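Local coordinates for protein SsfS6 (Streptomyces sp. SF2575, PDB 4FZR) that has the two-domain GT-B fold of the erythromycin biosynthesis protein CIII-like family, with a parallel sheet at the core of each half, at residues L63-S71 with R110-L118; L97-V108 with P157-L168. One frame throughout, in Å; residues are numbered along the deposited sequence.

Contact 1 (L63-S71 with R110-L118)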
ATOM      1  N   LEU A  63       3.297  -2.811   3.029  1.00 15.02           N
ATOM      2  CA  LEU A  63       3.558  -2.364   4.396  1.00 11.63           C
ATOM      3  C   LEU A  63       4.681  -3.157   5.077  1.00 13.16           C
ATOM      4  O   LEU A  63       4.911  -4.322   4.758  1.00 13.11           O
ATOM      5  CB  LEU A  63       2.275  -2.439   5.233  1.00 10.70           C
ATOM      6  CG  LEU A  63       1.144  -1.493   4.811  1.00 12.13           C
ATOM      7  CD1 LEU A  63      -0.148  -1.847   5.527  1.00  7.23           C
ATOM      8  CD2 LEU A  63       1.513  -0.039   5.079  1.00 12.15           C
ATOM      9  N   PRO A  64       5.395  -2.517   6.018  1.00 14.70           N
ATOM     10  CA  PRO A  64       6.439  -3.193   6.800  1.00 16.71           C
ATOM     11  C   PRO A  64       5.863  -4.255   7.734  1.00 16.06           C
ATOM     12  O   PRO A  64       4.819  -4.021   8.336  1.00 22.30           O
ATOM     13  CB  PRO A  64       7.063  -2.053   7.617  1.00 14.76           C
ATOM     14  CG  PRO A  64       6.669  -0.801   6.912  1.00 15.69           C
ATOM     15  CD  PRO A  64       5.324  -1.079   6.329  1.00 17.34           C
ATOM     16  N   PHE A  65       6.550  -5.389   7.861  1.00 23.09           N
ATOM     17  CA  PHE A  65       6.041  -6.523   8.632  1.00 16.80           C
ATOM     18  C   PHE A  65       7.026  -7.050   9.675  1.00 15.63           C
ATOM     19  O   PHE A  65       8.233  -7.056   9.455  1.00 20.61           O
ATOM     20  CB  PHE A  65       5.675  -7.672   7.691  1.00 16.55           C
ATOM     21  CG  PHE A  65       5.308  -8.944   8.406  1.00 23.38           C
ATOM     22  CD1 PHE A  65       4.061  -9.084   8.997  1.00 19.06           C
ATOM     23  CD2 PHE A  65       6.210  -9.994   8.498  1.00 22.60           C
ATOM     24  CE1 PHE A  65       3.716 -10.249   9.659  1.00 25.89           C
ATOM     25  CE2 PHE A  65       5.869 -11.165   9.161  1.00 26.61           C
ATOM     26  CZ  PHE A  65       4.622 -11.291   9.742  1.00 27.14           C
ATOM     27  N   ALA A  66       6.488  -7.511  10.800  1.00 19.46           N
ATOM     28  CA  ALA A  66       7.276  -8.177  11.836  1.00 20.33           C
ATOM     29  C   ALA A  66       6.423  -9.261  12.494  1.00 22.45           C
ATOM     30  O   ALA A  66       5.277  -9.008  12.858  1.00 23.81           O
ATOM     31  CB  ALA A  66       7.749  -7.174  12.876  1.00 16.96           C
ATOM     32  N   PRO A  67       6.978 -10.474  12.651  1.00 30.18           N
ATOM     33  CA  PRO A  67       6.191 -11.602  13.162  1.00 27.79           C
ATOM     34  C   PRO A  67       6.097 -11.621  14.687  1.00 21.78           C
ATOM     35  O   PRO A  67       7.086 -11.340  15.359  1.00 30.93           O
ATOM     36  CB  PRO A  67       6.976 -12.813  12.661  1.00 37.00           C
ATOM     37  CG  PRO A  67       8.403 -12.343  12.652  1.00 27.22           C
ATOM     38  CD  PRO A  67       8.366 -10.864  12.339  1.00 27.23           C
ATOM     39  N   THR A  68       4.923 -11.948  15.221  1.00 24.86           N
ATOM     40  CA  THR A  68       4.725 -11.986  16.671  1.00 29.82           C
ATOM     41  C   THR A  68       4.529 -13.409  17.191  1.00 29.43           C
ATOM     42  O   THR A  68       4.480 -13.636  18.399  1.00 31.79           O
ATOM     43  CB  THR A  68       3.527 -11.119  17.095  1.00 29.91           C
ATOM     44  OG1 THR A  68       2.345 -11.553  16.410  1.00 26.50           O
ATOM     45  CG2 THR A  68       3.800  -9.656  16.773  1.00 27.01           C
ATOM     46  N   CYS A  69       4.428 -14.364  16.273  1.00 25.58           N
ATOM     47  CA  CYS A  69       4.331 -15.771  16.635  1.00 25.67           C
ATOM     48  C   CYS A  69       4.429 -16.606  15.363  1.00 35.80           C
ATOM     49  O   CYS A  69       4.241 -16.084  14.264  1.00 30.29           O
ATOM     50  CB  CYS A  69       3.020 -16.063  17.378  1.00 27.54           C
ATOM     51  SG  CYS A  69       1.516 -15.973  16.371  1.00 29.51           S
ATOM     52  N   PRO A  70       4.747 -17.903  15.505  1.00 41.01           N
ATOM     53  CA  PRO A  70       4.809 -18.775  14.325  1.00 31.46           C
ATOM     54  C   PRO A  70       3.465 -18.865  13.610  1.00 25.87           C
ATOM     55  O   PRO A  70       2.463 -18.385  14.133  1.00 30.30           O
ATOM     56  CB  PRO A  70       5.193 -20.135  14.914  1.00 36.10           C
ATOM     57  CG  PRO A  70       5.877 -19.815  16.203  1.00 32.36           C
ATOM     58  CD  PRO A  70       5.175 -18.600  16.731  1.00 28.45           C
ATOM     59  N   SER A  71       3.448 -19.470  12.427  1.00 25.33           N
ATOM     60  CA  SER A  71       2.218 -19.611  11.651  1.00 22.79           C
ATOM     61  C   SER A  71       1.071 -20.170  12.506  1.00 29.64           C
ATOM     62  O   SER A  71       1.280 -21.032  13.356  1.00 26.62           O
ATOM     63  CB  SER A  71       2.463 -20.508  10.434  1.00 23.59           C
ATOM     64  OG  SER A  71       1.268 -20.716   9.708  1.00 34.19           O
ATOM     65  N   ARG A 110      -0.406 -16.383  22.627  1.00 25.08           N
ATOM     66  CA  ARG A 110       0.566 -16.838  21.641  1.00 27.21           C
ATOM     67  C   ARG A 110       1.408 -15.679  21.107  1.00 24.33           C
ATOM     68  O   ARG A 110       2.513 -15.889  20.604  1.00 27.45           O
ATOM     69  CB  ARG A 110      -0.148 -17.531  20.479  1.00 27.34           C
ATOM     70  CG  ARG A 110      -1.096 -18.643  20.905  1.00 34.04           C
ATOM     71  CD  ARG A 110      -0.348 -19.873  21.408  1.00 30.39           C
ATOM     72  NE  ARG A 110       0.230 -20.653  20.316  1.00 39.88           N
ATOM     73  CZ  ARG A 110      -0.444 -21.538  19.586  1.00 44.67           C
ATOM     74  NH1 ARG A 110      -1.732 -21.766  19.818  1.00 42.61           N
ATOM     75  NH2 ARG A 110       0.169 -22.198  18.615  1.00 46.19           N
HETATM   76  N   MSE A 111       0.891 -14.457  21.230  1.00 20.02           N
HETATM   77  CA  MSE A 111       1.477 -13.296  20.561  1.00 26.21           C
HETATM   78  C   MSE A 111       2.177 -12.312  21.498  1.00 22.98           C
HETATM   79  O   MSE A 111       3.118 -11.634  21.090  1.00 28.88           O
HETATM   80  CB  MSE A 111       0.387 -12.538  19.794  1.00 21.81           C
HETATM   81  CG  MSE A 111      -0.014 -13.162  18.464  1.00 23.66           C
HETATM   82 SE   MSE A 111      -1.460 -12.183  17.583  1.00 35.54          SE
HETATM   83  CE  MSE A 111      -1.356 -13.034  15.825  1.00 31.42           C
ATOM     84  N   ARG A 112       1.722 -12.227  22.743  1.00 24.22           N
ATOM     85  CA  ARG A 112       2.106 -11.112  23.609  1.00 26.57           C
ATOM     86  C   ARG A 112       3.615 -10.997  23.854  1.00 30.85           C
ATOM     87  O   ARG A 112       4.153  -9.890  23.872  1.00 31.62           O
ATOM     88  CB  ARG A 112       1.342 -11.165  24.939  1.00 25.76           C
ATOM     89  CG  ARG A 112       1.705 -12.323  25.858  1.00 31.56           C
ATOM     90  CD  ARG A 112       0.707 -12.418  27.008  1.00 35.75           C
ATOM     91  NE  ARG A 112       1.129 -13.347  28.059  1.00 37.94           N
ATOM     92  CZ  ARG A 112       1.603 -12.988  29.252  1.00 46.29           C
ATOM     93  NH1 ARG A 112       1.727 -11.708  29.587  1.00 45.60           N
ATOM     94  NH2 ARG A 112       1.954 -13.919  30.126  1.00 54.59           N
ATOM     95  N   ASP A 113       4.296 -12.124  24.032  1.00 33.41           N
ATOM     96  CA  ASP A 113       5.730 -12.096  24.324  1.00 33.56           C
ATOM     97  C   ASP A 113       6.521 -11.380  23.233  1.00 35.31           C
ATOM     98  O   ASP A 113       7.274 -10.446  23.513  1.00 26.96           O
ATOM     99  CB  ASP A 113       6.276 -13.513  24.515  1.00 30.83           C
ATOM    100  CG  ASP A 113       5.842 -14.132  25.831  1.00 48.38           C
ATOM    101  OD1 ASP A 113       5.590 -13.373  26.793  1.00 44.04           O
ATOM    102  OD2 ASP A 113       5.757 -15.377  25.905  1.00 48.26           O
ATOM    103  N   GLU A 114       6.345 -11.817  21.990  1.00 30.44           N
ATOM    104  CA  GLU A 114       7.084 -11.241  20.873  1.00 29.97           C
ATOM    105  C   GLU A 114       6.556  -9.861  20.486  1.00 26.19           C
ATOM    106  O   GLU A 114       7.294  -9.043  19.940  1.00 26.76           O
ATOM    107  CB  GLU A 114       7.045 -12.179  19.664  1.00 24.69           C
ATOM    108  CG  GLU A 114       8.078 -13.291  19.711  1.00 33.33           C
ATOM    109  CD  GLU A 114       9.491 -12.757  19.857  1.00 50.78           C
ATOM    110  OE1 GLU A 114       9.892 -11.903  19.037  1.00 48.60           O
ATOM    111  OE2 GLU A 114      10.198 -13.186  20.794  1.00 48.64           O
ATOM    112  N   ALA A 115       5.285  -9.602  20.773  1.00 25.72           N
ATOM    113  CA  ALA A 115       4.688  -8.313  20.453  1.00 24.02           C
ATOM    114  C   ALA A 115       5.185  -7.254  21.431  1.00 23.46           C
ATOM    115  O   ALA A 115       5.466  -6.117  21.043  1.00 23.68           O
ATOM    116  CB  ALA A 115       3.165  -8.399  20.477  1.00 21.72           C
ATOM    117  N   LEU A 116       5.302  -7.636  22.697  1.00 27.50           N
ATOM    118  CA  LEU A 116       5.771  -6.718  23.726  1.00 30.57           C
ATOM    119  C   LEU A 116       7.266  -6.461  23.575  1.00 31.33           C
ATOM    120  O   LEU A 116       7.721  -5.322  23.696  1.00 30.15           O
ATOM    121  CB  LEU A 116       5.481  -7.275  25.117  1.00 29.33           C
ATOM    122  CG  LEU A 116       5.860  -6.329  26.255  1.00 38.25           C
ATOM    123  CD1 LEU A 116       5.158  -4.984  26.100  1.00 40.23           C
ATOM    124  CD2 LEU A 116       5.532  -6.949  27.603  1.00 45.99           C
ATOM    125  N   ALA A 117       8.024  -7.522  23.307  1.00 26.45           N
ATOM    126  CA  ALA A 117       9.465  -7.408  23.111  1.00 29.03           C
ATOM    127  C   ALA A 117       9.736  -6.498  21.924  1.00 33.22           C
ATOM    128  O   ALA A 117      10.630  -5.654  21.965  1.00 32.02           O
ATOM    129  CB  ALA A 117      10.093  -8.786  22.883  1.00 15.89           C
ATOM    130  N   LEU A 118       8.949  -6.668  20.869  1.00 30.81           N
ATOM    131  CA  LEU A 118       9.084  -5.842  19.678  1.00 29.78           C
ATOM    132  C   LEU A 118       8.819  -4.372  20.002  1.00 28.40           C
ATOM    133  O   LEU A 118       9.562  -3.493  19.571  1.00 32.40           O
ATOM    134  CB  LEU A 118       8.122  -6.324  18.592  1.00 29.60           C
ATOM    135  CG  LEU A 118       8.099  -5.510  17.299  1.00 28.13           C
ATOM    136  CD1 LEU A 118       9.459  -5.521  16.604  1.00 30.57           C
ATOM    137  CD2 LEU A 118       7.016  -6.043  16.378  1.00 22.04           C
TER
HETATM  138  O   HOH W   1       5.135 -14.306  21.140  1.00 22.06           O
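A chi1 of 57° tucks OG1 of Thr68 between its own backbone N and carbonyl carbon, and with that rotation the two branches meet different residues of helix 93-122. OG1 rests on the flank of Met111, a selenomethionine here, at 3.5 Å from CG, while the methyl CG2 meets the small Ala115, 4.0 Å from its CB. Cys69 is turned likewise (chi1 70°), which lays SG against the same side chain, 3.8 Å from Met111 CG. Met111 thus runs past a hydroxyl and a sulfur, a place that suits a long, flexible, weakly polar residue.

Strand 65-67 is an outermost strand of the parallel sheet in the Rossmann-like N-terminal domain of this GT-B fold; its backbone bonds to strand 45-51, and helix 93-122 packs against it. Ala66 and Leu118 meet by methyl groups alone, CB to CD2 at 3.8 Å, and Leu118 also touches Phe222 of the second subunit. Where the helix is kinked, the N of Glu114 has no bond to the preceding turn and gives its proton to a water instead, at 2.9 Å. The carbonyl O atoms of Thr68 and Arg110 are both within reach of that water's protons, though more acceptors surround it than it has protons to give; it links Thr68 to the helix. Glu114 sets its CB 3.2 Å from Thr68 O, but its carboxylate leads away from residues 63-71, as befits an exposed residue.

Contact 2 (L97-V108 with P157-L168)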
ATOM      1  N   LEU A  97     -20.939 -17.178  21.431  1.00 44.22           N
ATOM      2  CA  LEU A  97     -20.258 -15.893  21.340  1.00 37.96           C
ATOM      3  C   LEU A  97     -19.138 -15.793  22.370  1.00 40.61           C
ATOM      4  O   LEU A  97     -18.057 -15.288  22.073  1.00 35.65           O
ATOM      5  CB  LEU A  97     -21.252 -14.747  21.545  1.00 40.48           C
ATOM      6  CG  LEU A  97     -21.708 -14.004  20.288  1.00 55.69           C
ATOM      7  CD1 LEU A  97     -22.098 -14.978  19.187  1.00 55.51           C
ATOM      8  CD2 LEU A  97     -22.867 -13.069  20.620  1.00 50.41           C
ATOM      9  N   GLU A  98     -19.404 -16.267  23.582  1.00 40.07           N
ATOM     10  CA  GLU A  98     -18.408 -16.240  24.644  1.00 39.44           C
ATOM     11  C   GLU A  98     -17.285 -17.223  24.333  1.00 38.33           C
ATOM     12  O   GLU A  98     -16.116 -16.958  24.609  1.00 36.90           O
ATOM     13  CB  GLU A  98     -19.057 -16.569  25.991  1.00 33.76           C
ATOM     14  CG  GLU A  98     -20.055 -15.511  26.456  1.00 47.61           C
ATOM     15  CD  GLU A  98     -20.942 -15.981  27.600  1.00 65.41           C
ATOM     16  OE1 GLU A  98     -21.224 -17.195  27.686  1.00 58.52           O
ATOM     17  OE2 GLU A  98     -21.362 -15.128  28.411  1.00 61.28           O
ATOM     18  N   HIS A  99     -17.651 -18.362  23.754  1.00 32.74           N
ATOM     19  CA  HIS A  99     -16.677 -19.359  23.331  1.00 34.67           C
ATOM     20  C   HIS A  99     -15.675 -18.731  22.362  1.00 36.49           C
ATOM     21  O   HIS A  99     -14.462 -18.844  22.540  1.00 31.63           O
ATOM     22  CB  HIS A  99     -17.399 -20.531  22.665  1.00 21.63           C
ATOM     23  CG  HIS A  99     -16.484 -21.597  22.155  1.00 19.44           C
ATOM     24  ND1 HIS A  99     -16.332 -21.867  20.810  1.00 25.08           N
ATOM     25  CD2 HIS A  99     -15.679 -22.471  22.803  1.00 30.70           C
ATOM     26  CE1 HIS A  99     -15.472 -22.854  20.655  1.00 25.98           C
ATOM     27  NE2 HIS A  99     -15.057 -23.240  21.850  1.00 33.48           N
ATOM     28  N   ILE A 100     -16.201 -18.063  21.340  1.00 31.75           N
ATOM     29  CA  ILE A 100     -15.385 -17.335  20.375  1.00 38.05           C
ATOM     30  C   ILE A 100     -14.495 -16.306  21.064  1.00 35.39           C
ATOM     31  O   ILE A 100     -13.301 -16.212  20.779  1.00 32.64           O
ATOM     32  CB  ILE A 100     -16.272 -16.608  19.349  1.00 37.38           C
ATOM     33  CG1 ILE A 100     -16.873 -17.613  18.364  1.00 35.65           C
ATOM     34  CG2 ILE A 100     -15.472 -15.549  18.598  1.00 28.57           C
ATOM     35  CD1 ILE A 100     -17.894 -17.014  17.420  1.00 40.58           C
ATOM     36  N   GLY A 101     -15.088 -15.535  21.969  1.00 33.11           N
ATOM     37  CA  GLY A 101     -14.368 -14.501  22.691  1.00 30.23           C
ATOM     38  C   GLY A 101     -13.158 -15.028  23.439  1.00 31.37           C
ATOM     39  O   GLY A 101     -12.098 -14.404  23.435  1.00 32.83           O
ATOM     40  N   ARG A 102     -13.311 -16.180  24.082  1.00 31.46           N
ATOM     41  CA  ARG A 102     -12.219 -16.769  24.846  1.00 30.46           C
ATOM     42  C   ARG A 102     -11.106 -17.235  23.910  1.00 27.16           C
ATOM     43  O   ARG A 102      -9.929 -17.191  24.265  1.00 22.39           O
ATOM     44  CB  ARG A 102     -12.725 -17.923  25.717  1.00 32.47           C
ATOM     45  CG  ARG A 102     -13.721 -17.486  26.786  1.00 36.63           C
ATOM     46  CD  ARG A 102     -13.968 -18.573  27.822  1.00 33.25           C
ATOM     47  NE  ARG A 102     -14.622 -19.751  27.256  1.00 35.73           N
ATOM     48  CZ  ARG A 102     -15.939 -19.890  27.120  1.00 39.07           C
ATOM     49  NH1 ARG A 102     -16.764 -18.923  27.501  1.00 34.41           N
ATOM     50  NH2 ARG A 102     -16.436 -21.001  26.595  1.00 32.10           N
ATOM     51  N   GLY A 103     -11.483 -17.672  22.712  1.00 26.93           N
ATOM     52  CA  GLY A 103     -10.513 -18.014  21.688  1.00 27.86           C
ATOM     53  C   GLY A 103      -9.613 -16.832  21.385  1.00 25.20           C
ATOM     54  O   GLY A 103      -8.389 -16.929  21.470  1.00 21.34           O
ATOM     55  N   TYR A 104     -10.225 -15.705  21.037  1.00 20.64           N
ATOM     56  CA  TYR A 104      -9.481 -14.478  20.773  1.00 28.66           C
ATOM     57  C   TYR A 104      -8.617 -14.071  21.963  1.00 26.42           C
ATOM     58  O   TYR A 104      -7.573 -13.441  21.795  1.00 25.54           O
ATOM     59  CB  TYR A 104     -10.435 -13.342  20.410  1.00 24.60           C
ATOM     60  CG  TYR A 104     -10.978 -13.434  19.005  1.00 30.44           C
ATOM     61  CD1 TYR A 104     -10.131 -13.353  17.905  1.00 24.23           C
ATOM     62  CD2 TYR A 104     -12.338 -13.589  18.775  1.00 27.43           C
ATOM     63  CE1 TYR A 104     -10.624 -13.431  16.618  1.00 33.03           C
ATOM     64  CE2 TYR A 104     -12.840 -13.668  17.492  1.00 28.24           C
ATOM     65  CZ  TYR A 104     -11.981 -13.589  16.417  1.00 37.67           C
ATOM     66  OH  TYR A 104     -12.484 -13.666  15.141  1.00 32.97           O
ATOM     67  N   GLY A 105      -9.060 -14.425  23.165  1.00 25.16           N
ATOM     68  CA  GLY A 105      -8.295 -14.138  24.364  1.00 20.91           C
ATOM     69  C   GLY A 105      -7.049 -15.000  24.447  1.00 24.54           C
ATOM     70  O   GLY A 105      -6.005 -14.563  24.930  1.00 25.43           O
ATOM     71  N   ARG A 106      -7.157 -16.234  23.971  1.00 17.07           N
ATOM     72  CA  ARG A 106      -6.041 -17.164  24.033  1.00 22.92           C
ATOM     73  C   ARG A 106      -5.065 -16.927  22.887  1.00 20.81           C
ATOM     74  O   ARG A 106      -3.905 -17.325  22.965  1.00 19.85           O
ATOM     75  CB  ARG A 106      -6.547 -18.606  24.016  1.00 23.85           C
ATOM     76  CG  ARG A 106      -7.371 -18.971  25.238  1.00 24.18           C
ATOM     77  CD  ARG A 106      -7.549 -20.470  25.368  1.00 24.64           C
ATOM     78  NE  ARG A 106      -8.457 -21.023  24.365  1.00 30.10           N
ATOM     79  CZ  ARG A 106      -9.782 -21.059  24.487  1.00 25.35           C
ATOM     80  NH1 ARG A 106     -10.372 -20.562  25.568  1.00 21.71           N
ATOM     81  NH2 ARG A 106     -10.521 -21.587  23.523  1.00 33.19           N
ATOM     82  N   LEU A 107      -5.541 -16.287  21.823  1.00 17.04           N
ATOM     83  CA  LEU A 107      -4.674 -15.890  20.720  1.00 21.83           C
ATOM     84  C   LEU A 107      -3.640 -14.894  21.225  1.00 24.85           C
ATOM     85  O   LEU A 107      -2.499 -14.876  20.764  1.00 23.45           O
ATOM     86  CB  LEU A 107      -5.490 -15.268  19.585  1.00 25.33           C
ATOM     87  CG  LEU A 107      -4.693 -14.577  18.473  1.00 30.79           C
ATOM     88  CD1 LEU A 107      -3.699 -15.534  17.832  1.00 29.97           C
ATOM     89  CD2 LEU A 107      -5.631 -13.988  17.423  1.00 26.97           C
ATOM     90  N   VAL A 108      -4.050 -14.067  22.181  1.00 22.11           N
ATOM     91  CA  VAL A 108      -3.163 -13.080  22.779  1.00 23.15           C
ATOM     92  C   VAL A 108      -1.959 -13.742  23.441  1.00 26.99           C
ATOM     93  O   VAL A 108      -0.847 -13.216  23.393  1.00 28.50           O
ATOM     94  CB  VAL A 108      -3.902 -12.257  23.839  1.00 21.22           C
ATOM     95  CG1 VAL A 108      -2.956 -11.258  24.483  1.00 24.52           C
ATOM     96  CG2 VAL A 108      -5.091 -11.547  23.217  1.00 23.08           C
ATOM     97  N   PRO A 157     -20.429  -7.978  18.261  1.00 48.86           N
ATOM     98  CA  PRO A 157     -20.990  -8.312  19.574  1.00 44.44           C
ATOM     99  C   PRO A 157     -20.059  -7.943  20.726  1.00 55.13           C
ATOM    100  O   PRO A 157     -18.877  -8.292  20.695  1.00 55.07           O
ATOM    101  CB  PRO A 157     -21.149  -9.830  19.504  1.00 49.76           C
ATOM    102  CG  PRO A 157     -21.371 -10.116  18.061  1.00 50.03           C
ATOM    103  CD  PRO A 157     -20.598  -9.077  17.292  1.00 46.82           C
ATOM    104  N   GLU A 158     -20.586  -7.242  21.726  1.00 54.02           N
ATOM    105  CA  GLU A 158     -19.804  -6.897  22.907  1.00 63.52           C
ATOM    106  C   GLU A 158     -19.515  -8.157  23.721  1.00 52.21           C
ATOM    107  O   GLU A 158     -18.607  -8.177  24.551  1.00 49.48           O
ATOM    108  CB  GLU A 158     -20.550  -5.874  23.769  1.00 77.28           C
ATOM    109  CG  GLU A 158     -21.740  -6.450  24.526  1.00 89.44           C
ATOM    110  CD  GLU A 158     -22.537  -5.392  25.270  1.00 99.68           C
ATOM    111  OE1 GLU A 158     -21.964  -4.334  25.605  1.00101.77           O
ATOM    112  OE2 GLU A 158     -23.739  -5.622  25.519  1.00105.00           O
ATOM    113  N   LEU A 159     -20.294  -9.206  23.473  1.00 53.04           N
ATOM    114  CA  LEU A 159     -20.123 -10.481  24.165  1.00 54.51           C
ATOM    115  C   LEU A 159     -18.783 -11.131  23.838  1.00 50.11           C
ATOM    116  O   LEU A 159     -18.155 -11.747  24.702  1.00 44.22           O
ATOM    117  CB  LEU A 159     -21.259 -11.437  23.803  1.00 47.95           C
ATOM    118  CG  LEU A 159     -22.373 -11.555  24.844  1.00 58.88           C
ATOM    119  CD1 LEU A 159     -21.856 -12.262  26.088  1.00 49.36           C
ATOM    120  CD2 LEU A 159     -22.943 -10.185  25.193  1.00 61.00           C
ATOM    121  N   ILE A 160     -18.351 -10.996  22.589  1.00 46.49           N
ATOM    122  CA  ILE A 160     -17.076 -11.555  22.162  1.00 40.41           C
ATOM    123  C   ILE A 160     -15.931 -10.828  22.858  1.00 39.10           C
ATOM    124  O   ILE A 160     -15.057 -11.453  23.459  1.00 36.56           O
ATOM    125  CB  ILE A 160     -16.896 -11.456  20.632  1.00 39.69           C
ATOM    126  CG1 ILE A 160     -17.961 -12.297  19.920  1.00 37.81           C
ATOM    127  CG2 ILE A 160     -15.496 -11.911  20.228  1.00 31.69           C
ATOM    128  CD1 ILE A 160     -17.839 -12.315  18.406  1.00 32.04           C
ATOM    129  N   LYS A 161     -15.951  -9.502  22.782  1.00 33.40           N
ATOM    130  CA  LYS A 161     -14.921  -8.683  23.404  1.00 38.75           C
ATOM    131  C   LYS A 161     -14.852  -8.918  24.910  1.00 36.85           C
ATOM    132  O   LYS A 161     -13.772  -9.139  25.457  1.00 37.42           O
ATOM    133  CB  LYS A 161     -15.183  -7.204  23.107  1.00 35.90           C
ATOM    134  CG  LYS A 161     -14.108  -6.256  23.612  1.00 33.69           C
ATOM    135  CD  LYS A 161     -14.085  -4.981  22.778  1.00 43.59           C
ATOM    136  CE  LYS A 161     -14.189  -3.732  23.636  1.00 40.74           C
ATOM    137  NZ  LYS A 161     -14.790  -2.601  22.876  1.00 41.26           N
ATOM    138  N   SER A 162     -16.002  -8.878  25.577  1.00 38.18           N
ATOM    139  CA  SER A 162     -16.043  -9.024  27.027  1.00 31.31           C
ATOM    140  C   SER A 162     -15.617 -10.420  27.469  1.00 30.19           C
ATOM    141  O   SER A 162     -14.956 -10.577  28.495  1.00 26.30           O
ATOM    142  CB  SER A 162     -17.443  -8.711  27.563  1.00 42.33           C
ATOM    143  OG  SER A 162     -18.421  -9.582  27.017  1.00 55.42           O
ATOM    144  N   ALA A 163     -15.998 -11.433  26.697  1.00 31.29           N
ATOM    145  CA  ALA A 163     -15.596 -12.797  27.004  1.00 24.52           C
ATOM    146  C   ALA A 163     -14.083 -12.920  26.842  1.00 34.14           C
ATOM    147  O   ALA A 163     -13.433 -13.690  27.550  1.00 29.95           O
ATOM    148  CB  ALA A 163     -16.318 -13.782  26.104  1.00 28.93           C
ATOM    149  N   GLY A 164     -13.529 -12.146  25.911  1.00 34.41           N
ATOM    150  CA  GLY A 164     -12.098 -12.141  25.669  1.00 27.76           C
ATOM    151  C   GLY A 164     -11.332 -11.469  26.790  1.00 28.81           C
ATOM    152  O   GLY A 164     -10.308 -11.981  27.244  1.00 27.79           O
ATOM    153  N   VAL A 165     -11.821 -10.314  27.230  1.00 33.34           N
ATOM    154  CA  VAL A 165     -11.206  -9.607  28.346  1.00 39.19           C
ATOM    155  C   VAL A 165     -11.207 -10.501  29.580  1.00 41.50           C
ATOM    156  O   VAL A 165     -10.214 -10.576  30.304  1.00 41.98           O
ATOM    157  CB  VAL A 165     -11.949  -8.297  28.666  1.00 36.60           C
ATOM    158  CG1 VAL A 165     -11.414  -7.684  29.952  1.00 41.01           C
ATOM    159  CG2 VAL A 165     -11.819  -7.311  27.507  1.00 39.73           C
ATOM    160  N   GLY A 166     -12.328 -11.180  29.806  1.00 36.12           N
ATOM    161  CA  GLY A 166     -12.450 -12.130  30.897  1.00 32.63           C
ATOM    162  C   GLY A 166     -11.340 -13.163  30.893  1.00 33.30           C
ATOM    163  O   GLY A 166     -10.643 -13.343  31.891  1.00 38.44           O
ATOM    164  N   GLU A 167     -11.178 -13.843  29.763  1.00 34.43           N
ATOM    165  CA  GLU A 167     -10.154 -14.875  29.613  1.00 34.93           C
ATOM    166  C   GLU A 167      -8.749 -14.350  29.931  1.00 35.58           C
ATOM    167  O   GLU A 167      -7.866 -15.112  30.327  1.00 36.92           O
ATOM    168  CB  GLU A 167     -10.191 -15.443  28.190  1.00 26.73           C
ATOM    169  CG  GLU A 167      -9.262 -16.626  27.952  1.00 28.30           C
ATOM    170  CD  GLU A 167      -9.813 -17.928  28.505  1.00 41.38           C
ATOM    171  OE1 GLU A 167     -10.731 -17.879  29.352  1.00 45.90           O
ATOM    172  OE2 GLU A 167      -9.330 -19.003  28.087  1.00 40.14           O
ATOM    173  N   LEU A 168      -8.549 -13.046  29.769  1.00 32.30           N
ATOM    174  CA  LEU A 168      -7.241 -12.440  30.010  1.00 48.52           C
ATOM    175  C   LEU A 168      -7.108 -11.883  31.427  1.00 45.54           C
ATOM    176  O   LEU A 168      -6.191 -11.109  31.711  1.00 40.98           O
ATOM    177  CB  LEU A 168      -6.990 -11.322  28.997  1.00 45.49           C
ATOM    178  CG  LEU A 168      -6.711 -11.769  27.561  1.00 36.62           C
ATOM    179  CD1 LEU A 168      -6.578 -10.552  26.662  1.00 38.28           C
ATOM    180  CD2 LEU A 168      -5.454 -12.629  27.506  1.00 31.61           C
TER
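Ile160 sits as a knob in a hole made by Leu97, Ile100, Gly101 and Tyr104, at the heart of a close helix-helix packing. The axes approach to 6.9 Å and cross at -48°, a spacing made possible by Gly101 and Gly105, a GxxxG pair on the face turned to helix 158-167. Ile160 CG2 lies 3.7 Å from Gly101 CA and also meets the ring of Tyr104 obliquely, while its side chain crosses that of Leu97 at about a right angle. Backbone meets backbone as well: Gly101 O is 3.2 Å from Gly164 CA. The small Ala163 sets its methyl against a carbonyl, CB 3.5 Å from Glu98 O. The hydroxyl of Tyr104 points on to a hydrogen bond with Glu331 of the C-terminal domain.

Along the partly exposed flank longer side chains lie over one another. Leu159 CD1 touches the aliphatic part of Glu98, 3.7 Å from CG, and Arg102 offers its methylenes rather than its charge to Glu167, with CD 3.6 Å from OE1. From this flank Glu167, bent at chi2 (78°), reaches the buried Arg106, and its OE2 takes a hydrogen bond from Arg106 NH1 of 3.1 Å at 159°. OE2 lies in the guanidinium plane, while NH1 comes to it from above the carboxylate plane. Arg106 NE bonds Val77 O, which helps hold the group in place. The small-residue core therefore supplies closeness, whereas this salt bridge, with Arg102 nearby, probably favours a charged Glu167.

In the fold
The two contacts share helix 93-122, whose residues 97-108 serve contact 2 and whose residues 110-118, almost directly following, serve contact 1. Their centres lie about 20 Å apart, and the segments do not touch each other beyond adjoining in sequence. Along the chain they alternate: 63-71, 97-108, 110-118, then 157-168. The long helix thus ties an outermost strand of the seven-stranded parallel sheet, 65-67, to helix 158-167, which follows strand 147-150, beyond strands 17-21 and 126-130 in the sheet. All four segments belong to the N-terminal domain, while contact 1 also borders the second subunit and contact 2 faces the C-terminal half through Tyr104.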